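PDB 2O14: uncharacterized esterase YxiM from Bacillus subtilis, which is experimentally uncharacterised but probably hydrolyses ester bonds as a member of the GDSL (SGNH) hydrolase family. Local coordinates for residues G188-H193 / A346-L351; S171-Y176 / M235-I240; S291-W296 / D314-S319. All coordinates share one frame; numbering follows the deposited sequence.

Contact 1 (G188-H193 / A346-L351); sequences GQMLPH and AGADAL
Met190, present as selenomethionine, reaches from the short helix 187-190 onto the flank of helix 345-361, where it meets Ala348 and Asp349. This is plain packing within the SGNH hydrolase domain, joining the short helix after the nucleophile loop to the C-terminal helix. The apolar part is compact. The terminal methyl CE of Met190 sits 3.4 Å from CB of Ala348, tighter than an ordinary carbon contact. A flexible chain, bent at both chi2 and chi3, suits this place, and the small methyl of Ala348 lets it come this close to the helix. Nearer the backbone, CG of Met190 rests 3.6 Å from CA of Asp349.

The polar part belongs to Asp349, whose side chain crosses that of Met190 at about a right angle. Its carboxylate swings anti to the backbone nitrogen (chi1 -179°), which brings OD2 to 3.6 Å from CG of Met190 as a plain van der Waals neighbour. The other oxygen, OD1, is hydrogen-bonded to Tyr194 OH, so aspartate ties helix 345-361 to the chain just beyond 188-193.

Around the pair, Met190 also packs on Arg345 and Ala352, and Leu191 on Val356, all of helix 345-361. On another flank of that helix, Ala350 and Leu351 rest on helix 315-326.

Contact 2 (S171-Y176 / M235-I240); sequences STVCNY and MLQLGI
Thr172 and Val173 pack against Gln237 and Ile240 where two loops leave the carboxyl ends of adjacent parallel strands, the characteristic active-site edge of the SGNH hydrolase fold. Residues 171-176 follow strand 164-169 and open with Ser171, the nucleophile by similarity, within a Gly-Asp-Ser sequence. Residues 235-240 run off strand 233-237 into a Gly-x-Asn-Asp sequence that begins at Gly239 and in relatives contributes to the oxyanion hole.

The inner side is closely packed and buried. Thr172 and Ile240 reach toward each other tip to tip, with CD1 of Ile240 3.6 Å from OG1 and 3.7 Å from CG2 of Thr172. The side chain of Gln237 crosses that of Thr172 at about a right angle, NE2 lying 3.5 Å from OG1 of Thr172 as a packing contact; that OG1 has a weak hydrogen bond with Gln278 NE2. The same Gln237 NE2 is 3.7 Å from CG2 of Val173, whose branched side chain packs beside the strand. Gln237 extends straight out, CG anti to the backbone nitrogen (chi1 178°), and the amide is fixed at its far end because OE1 accepts hydrogen bonds from both Ser275 OG and Trp187 NE1. Gly239 has a positive phi at which a CB would collide with the preceding carbonyl oxygen, so glycine suits this point of the loop.

The other side is looser and partly exposed. Ser171 touches His342, a catalytic residue by similarity, and its OG makes a weak hydrogen bond with Gly209 N. Tyr176 folds back over the loop without reaching 235-240; its OH donates to the carbonyl oxygen of Ser171 at 2.7 Å, approaching at a C=O...donor angle of 119° and tilted only 15° from the carbonyl plane.

Contact 3 (S291-W296 / D314-S319); sequences SSVNRW and DLNVLS
A type I beta turn, Ser292 to Arg295, lies against the first turn of helix 315-326, with Asn316 of the helix set beside the backbone of Ser292 and Val293. The turn is closed by Arg295 N bonding to Ser292 O at 3.0 Å. Asn316 CG stands anti to the backbone N (chi1 -176°), which brings the amide carbon to 3.6 Å from Ser292 O. A short polar side chain suits a place beside the carbonyl of Ser292 and the N-H of Val293. A water bridges the two segments loosely: it accepts from Ser292 N at 2.9 Å and donates weakly to Asn316 O. Replacing Asn316 with an alanine would probably open a gap beside the Ser292 carbonyl and leave the turn less firmly seated on the helix.

Each partner has further bonds outside the contact. Asp314 occupies the N-cap position, its carboxylate bonded to Thr276 OG1 and salt-bridged to Arg298, while Ser292 OG and Arg295 share Asp283. One turn on, Ser319 OG bonds to Leu315 O at 2.6 Å, doubling the backbone bond there.

Asn316 and Val317 also touch Arg298 of helix 298-307. On another face Leu315 packs on Leu351 and Leu354 of helix 345-361, while edge strand 311-313 leads into this helix.

In the fold
All three contacts lie in the hydrolase part of the chain, around its five-stranded parallel sheet. Contact 2 sits at the active-site edge, its centre about 11 Å from that of contact 1 and 14 Å from that of contact 3; contacts 1 and 3 are about 17 Å apart. Along the chain contacts 1 and 2 interleave, and contact 3 is nested within the loop closed by contact 1. Val173 O probably accepts a hydrogen bond from Gly188 N, Ile240 packs on Trp296, and Leu351 packs on Ser319. The nucleophile loop thus adjoins helix 187-190, which meets the helix 345-361 that follows the predicted catalytic Asp339 and His342.

Contact 1 (G188-H193 / A346-L351)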
# COMPACT_ATOMS: atom_id res chain seq x y z
N GLY A 188 -9.08 1.46 -0.97
CA GLY A 188 -8.21 0.39 -1.43
C GLY A 188 -8.02 -0.60 -0.29
O GLY A 188 -7.73 -1.78 -0.50
N GLN A 189 -8.19 -0.11 0.93
CA GLN A 189 -8.04 -0.94 2.11
C GLN A 189 -9.27 -1.85 2.27
O GLN A 189 -9.19 -2.91 2.89
CB GLN A 189 -7.88 -0.06 3.35
CG GLN A 189 -7.91 -0.79 4.68
CD GLN A 189 -7.78 0.15 5.86
OE1 GLN A 189 -7.96 -0.25 7.02
NE2 GLN A 189 -7.47 1.41 5.58
N MSE A 190 -10.40 -1.42 1.71
CA MSE A 190 -11.64 -2.19 1.79
C MSE A 190 -11.89 -3.05 0.56
O MSE A 190 -12.80 -3.88 0.54
CB MSE A 190 -12.83 -1.26 2.00
CG MSE A 190 -13.50 -1.44 3.35
SE MSE A 190 -12.31 -1.07 4.83
CE MSE A 190 -12.86 0.76 5.16
N LEU A 191 -11.07 -2.86 -0.47
CA LEU A 191 -11.20 -3.61 -1.70
C LEU A 191 -11.25 -5.12 -1.46
O LEU A 191 -12.11 -5.82 -2.00
CB LEU A 191 -10.02 -3.30 -2.62
CG LEU A 191 -10.33 -2.91 -4.06
CD1 LEU A 191 -9.01 -2.84 -4.83
CD2 LEU A 191 -11.27 -3.91 -4.71
N PRO A 192 -10.31 -5.65 -0.66
CA PRO A 192 -10.33 -7.10 -0.41
C PRO A 192 -11.66 -7.67 0.07
O PRO A 192 -11.93 -8.86 -0.11
CB PRO A 192 -9.18 -7.30 0.59
CG PRO A 192 -9.01 -5.95 1.23
CD PRO A 192 -9.22 -5.00 0.09
N HIS A 193 -12.51 -6.83 0.65
CA HIS A 193 -13.82 -7.26 1.13
C HIS A 193 -14.83 -7.38 -0.01
O HIS A 193 -15.99 -7.71 0.23
CB HIS A 193 -14.37 -6.28 2.17
CG HIS A 193 -13.50 -6.11 3.38
ND1 HIS A 193 -12.19 -5.70 3.30
CD2 HIS A 193 -13.76 -6.28 4.70
CE1 HIS A 193 -11.68 -5.62 4.52
NE2 HIS A 193 -12.61 -5.96 5.39
N ALA A 346 -16.63 3.43 6.95
CA ALA A 346 -17.91 3.23 6.28
C ALA A 346 -17.89 3.82 4.87
O ALA A 346 -18.30 3.17 3.92
CB ALA A 346 -19.04 3.86 7.09
N GLY A 347 -17.41 5.06 4.75
CA GLY A 347 -17.34 5.68 3.44
C GLY A 347 -16.39 4.93 2.52
O GLY A 347 -16.66 4.75 1.33
N ALA A 348 -15.26 4.49 3.08
CA ALA A 348 -14.27 3.75 2.31
C ALA A 348 -14.87 2.43 1.83
O ALA A 348 -14.60 1.98 0.71
CB ALA A 348 -13.04 3.49 3.17
N ASP A 349 -15.69 1.82 2.67
CA ASP A 349 -16.31 0.55 2.31
C ASP A 349 -17.34 0.70 1.20
O ASP A 349 -17.45 -0.16 0.33
CB ASP A 349 -16.95 -0.08 3.54
CG ASP A 349 -17.58 -1.41 3.24
OD1 ASP A 349 -18.72 -1.42 2.71
OD2 ASP A 349 -16.95 -2.46 3.50
N ALA A 350 -18.09 1.80 1.21
CA ALA A 350 -19.10 2.03 0.18
C ALA A 350 -18.42 2.37 -1.15
O ALA A 350 -18.88 1.96 -2.22
CB ALA A 350 -20.03 3.17 0.59
N LEU A 351 -17.32 3.12 -1.08
CA LEU A 351 -16.59 3.48 -2.29
C LEU A 351 -16.02 2.22 -2.95
O LEU A 351 -16.09 2.07 -4.17
CB LEU A 351 -15.45 4.44 -1.95
CG LEU A 351 -15.85 5.88 -1.60
CD1 LEU A 351 -14.63 6.68 -1.14
CD2 LEU A 351 -16.46 6.53 -2.83

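Contact 2 (S171-Y176 / M235-I240)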
# COMPACT_ATOMS: atom_id res chain seq x y z
N SER A 171 -4.58 9.72 0.31
CA SER A 171 -5.22 9.53 1.62
C SER A 171 -6.61 8.89 1.58
O SER A 171 -7.03 8.26 2.55
CB SER A 171 -5.32 10.88 2.34
OG SER A 171 -4.04 11.45 2.56
N THR A 172 -7.33 9.07 0.47
CA THR A 172 -8.67 8.49 0.38
C THR A 172 -8.62 7.06 -0.16
O THR A 172 -9.65 6.39 -0.23
CB THR A 172 -9.60 9.33 -0.54
OG1 THR A 172 -9.13 9.27 -1.90
CG2 THR A 172 -9.62 10.78 -0.09
N VAL A 173 -7.42 6.59 -0.50
CA VAL A 173 -7.22 5.25 -1.05
C VAL A 173 -6.33 4.33 -0.20
O VAL A 173 -6.56 3.12 -0.12
CB VAL A 173 -6.57 5.33 -2.46
CG1 VAL A 173 -6.39 3.94 -3.04
CG2 VAL A 173 -7.43 6.19 -3.38
N CYS A 174 -5.32 4.91 0.43
CA CYS A 174 -4.34 4.16 1.23
C CYS A 174 -4.85 3.38 2.43
O CYS A 174 -6.02 3.47 2.82
CB CYS A 174 -3.23 5.11 1.70
SG CYS A 174 -3.74 6.26 2.99
N ASN A 175 -3.94 2.61 3.02
CA ASN A 175 -4.24 1.80 4.19
C ASN A 175 -4.00 2.57 5.48
O ASN A 175 -3.05 3.35 5.58
CB ASN A 175 -3.35 0.55 4.23
CG ASN A 175 -3.70 -0.46 3.16
OD1 ASN A 175 -4.87 -0.62 2.80
ND2 ASN A 175 -2.69 -1.18 2.67
N TYR A 176 -4.87 2.35 6.45
CA TYR A 176 -4.72 2.95 7.77
C TYR A 176 -4.64 1.77 8.73
O TYR A 176 -5.22 0.71 8.47
CB TYR A 176 -5.91 3.85 8.10
CG TYR A 176 -5.94 5.12 7.28
CD1 TYR A 176 -6.41 5.12 5.96
CD2 TYR A 176 -5.45 6.31 7.80
CE1 TYR A 176 -6.38 6.28 5.18
CE2 TYR A 176 -5.42 7.48 7.03
CZ TYR A 176 -5.88 7.45 5.72
OH TYR A 176 -5.84 8.60 4.95
N MSE A 235 -4.67 -0.50 -10.26
CA MSE A 235 -5.81 0.35 -9.96
C MSE A 235 -5.26 1.66 -9.41
O MSE A 235 -4.74 1.70 -8.30
CB MSE A 235 -6.71 -0.33 -8.95
CG MSE A 235 -8.05 0.32 -8.78
SE MSE A 235 -9.35 -0.99 -8.25
CE MSE A 235 -10.19 -1.28 -9.96
N LEU A 236 -5.38 2.71 -10.21
CA LEU A 236 -4.84 4.02 -9.86
C LEU A 236 -5.88 5.14 -9.72
O LEU A 236 -6.71 5.35 -10.60
CB LEU A 236 -3.78 4.38 -10.91
CG LEU A 236 -2.82 5.58 -10.83
CD1 LEU A 236 -3.55 6.84 -11.20
CD2 LEU A 236 -2.23 5.69 -9.44
N GLN A 237 -5.82 5.85 -8.59
CA GLN A 237 -6.72 6.98 -8.35
C GLN A 237 -5.96 8.12 -7.68
O GLN A 237 -5.68 8.08 -6.47
CB GLN A 237 -7.91 6.60 -7.47
CG GLN A 237 -8.82 7.80 -7.18
CD GLN A 237 -10.00 7.48 -6.28
OE1 GLN A 237 -10.87 6.68 -6.64
NE2 GLN A 237 -10.05 8.12 -5.11
N LEU A 238 -5.63 9.13 -8.47
CA LEU A 238 -4.92 10.31 -7.98
C LEU A 238 -5.59 11.52 -8.61
O LEU A 238 -6.41 11.39 -9.51
CB LEU A 238 -3.44 10.25 -8.37
CG LEU A 238 -2.58 9.19 -7.67
CD1 LEU A 238 -1.23 9.07 -8.37
CD2 LEU A 238 -2.40 9.56 -6.20
N GLY A 239 -5.24 12.71 -8.12
CA GLY A 239 -5.83 13.92 -8.67
C GLY A 239 -6.25 14.89 -7.58
O GLY A 239 -6.35 16.10 -7.82
N ILE A 240 -6.51 14.37 -6.39
CA ILE A 240 -6.94 15.21 -5.28
C ILE A 240 -5.84 16.19 -4.86
O ILE A 240 -6.01 17.41 -4.97
CB ILE A 240 -7.37 14.35 -4.07
CG1 ILE A 240 -8.57 13.48 -4.45
CG2 ILE A 240 -7.73 15.25 -2.89
CD1 ILE A 240 -9.04 12.57 -3.33

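Contact 3 (S291-W296 / D314-S319)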
# COMPACT_ATOMS: atom_id res chain seq x y z
N SER A 291 -22.71 16.75 -6.54
CA SER A 291 -21.94 16.88 -7.77
C SER A 291 -20.50 17.33 -7.52
O SER A 291 -20.27 18.25 -6.74
CB SER A 291 -22.62 17.88 -8.71
OG SER A 291 -21.81 18.15 -9.84
N SER A 292 -19.55 16.69 -8.19
CA SER A 292 -18.14 17.02 -8.05
C SER A 292 -17.43 16.78 -9.38
O SER A 292 -16.21 16.58 -9.43
CB SER A 292 -17.50 16.13 -6.98
OG SER A 292 -18.28 16.09 -5.80
N VAL A 293 -18.21 16.81 -10.46
CA VAL A 293 -17.70 16.55 -11.81
C VAL A 293 -16.46 17.30 -12.29
O VAL A 293 -15.82 16.87 -13.25
CB VAL A 293 -18.83 16.75 -12.86
CG1 VAL A 293 -19.95 15.76 -12.61
CG2 VAL A 293 -19.35 18.19 -12.82
N ASN A 294 -16.12 18.42 -11.66
CA ASN A 294 -14.95 19.18 -12.10
C ASN A 294 -13.79 19.17 -11.12
O ASN A 294 -12.82 19.90 -11.30
CB ASN A 294 -15.35 20.64 -12.38
CG ASN A 294 -16.46 20.75 -13.40
OD1 ASN A 294 -16.32 20.33 -14.55
ND2 ASN A 294 -17.59 21.31 -12.97
N ARG A 295 -13.87 18.33 -10.10
CA ARG A 295 -12.81 18.25 -9.10
C ARG A 295 -11.69 17.28 -9.45
O ARG A 295 -11.85 16.38 -10.27
CB ARG A 295 -13.37 17.84 -7.74
CG ARG A 295 -14.14 18.91 -6.98
CD ARG A 295 -14.42 18.40 -5.58
NE ARG A 295 -15.14 19.35 -4.74
CZ ARG A 295 -14.62 20.46 -4.23
NH1 ARG A 295 -13.35 20.78 -4.46
NH2 ARG A 295 -15.38 21.24 -3.46
N TRP A 296 -10.54 17.50 -8.80
CA TRP A 296 -9.38 16.63 -8.93
C TRP A 296 -8.93 16.27 -10.35
O TRP A 296 -8.61 15.11 -10.61
CB TRP A 296 -9.66 15.35 -8.15
CG TRP A 296 -10.52 15.53 -6.92
CD1 TRP A 296 -11.54 14.72 -6.51
CD2 TRP A 296 -10.38 16.54 -5.90
NE1 TRP A 296 -12.04 15.15 -5.31
CE2 TRP A 296 -11.35 16.27 -4.91
CE3 TRP A 296 -9.54 17.64 -5.73
CZ2 TRP A 296 -11.50 17.06 -3.76
CZ3 TRP A 296 -9.68 18.43 -4.59
CH2 TRP A 296 -10.65 18.13 -3.62
N ASP A 314 -15.66 5.59 -13.10
CA ASP A 314 -15.95 6.99 -12.82
C ASP A 314 -16.52 7.09 -11.41
O ASP A 314 -17.67 7.49 -11.22
CB ASP A 314 -16.96 7.55 -13.82
CG ASP A 314 -16.82 9.04 -14.02
OD1 ASP A 314 -16.36 9.73 -13.08
OD2 ASP A 314 -17.18 9.53 -15.11
N LEU A 315 -15.71 6.72 -10.43
CA LEU A 315 -16.15 6.74 -9.04
C LEU A 315 -16.67 8.11 -8.61
O LEU A 315 -17.50 8.21 -7.71
CB LEU A 315 -14.99 6.30 -8.14
CG LEU A 315 -15.36 5.82 -6.73
CD1 LEU A 315 -16.43 4.74 -6.82
CD2 LEU A 315 -14.11 5.29 -6.04
N ASN A 316 -16.19 9.16 -9.27
CA ASN A 316 -16.64 10.51 -8.95
C ASN A 316 -18.16 10.60 -9.11
O ASN A 316 -18.88 11.06 -8.22
CB ASN A 316 -15.96 11.52 -9.87
CG ASN A 316 -16.30 12.97 -9.52
OD1 ASN A 316 -15.65 13.59 -8.68
ND2 ASN A 316 -17.34 13.49 -10.16
N VAL A 317 -18.64 10.16 -10.27
CA VAL A 317 -20.06 10.20 -10.58
C VAL A 317 -20.84 9.10 -9.85
O VAL A 317 -21.91 9.36 -9.29
CB VAL A 317 -20.30 10.06 -12.09
CG1 VAL A 317 -21.80 10.05 -12.39
CG2 VAL A 317 -19.61 11.21 -12.82
N LEU A 318 -20.32 7.88 -9.87
CA LEU A 318 -21.00 6.78 -9.20
C LEU A 318 -21.17 7.07 -7.72
O LEU A 318 -22.24 6.84 -7.16
CB LEU A 318 -20.23 5.47 -9.40
CG LEU A 318 -20.12 4.97 -10.84
CD1 LEU A 318 -19.17 3.77 -10.91
CD2 LEU A 318 -21.50 4.58 -11.35
N SER A 319 -20.13 7.60 -7.07
CA SER A 319 -20.23 7.90 -5.65
C SER A 319 -21.19 9.06 -5.40
O SER A 319 -21.94 9.05 -4.42
CB SER A 319 -18.86 8.23 -5.05
OG SER A 319 -18.33 9.43 -5.58
O HOH W 1 -20.16 14.08 -9.24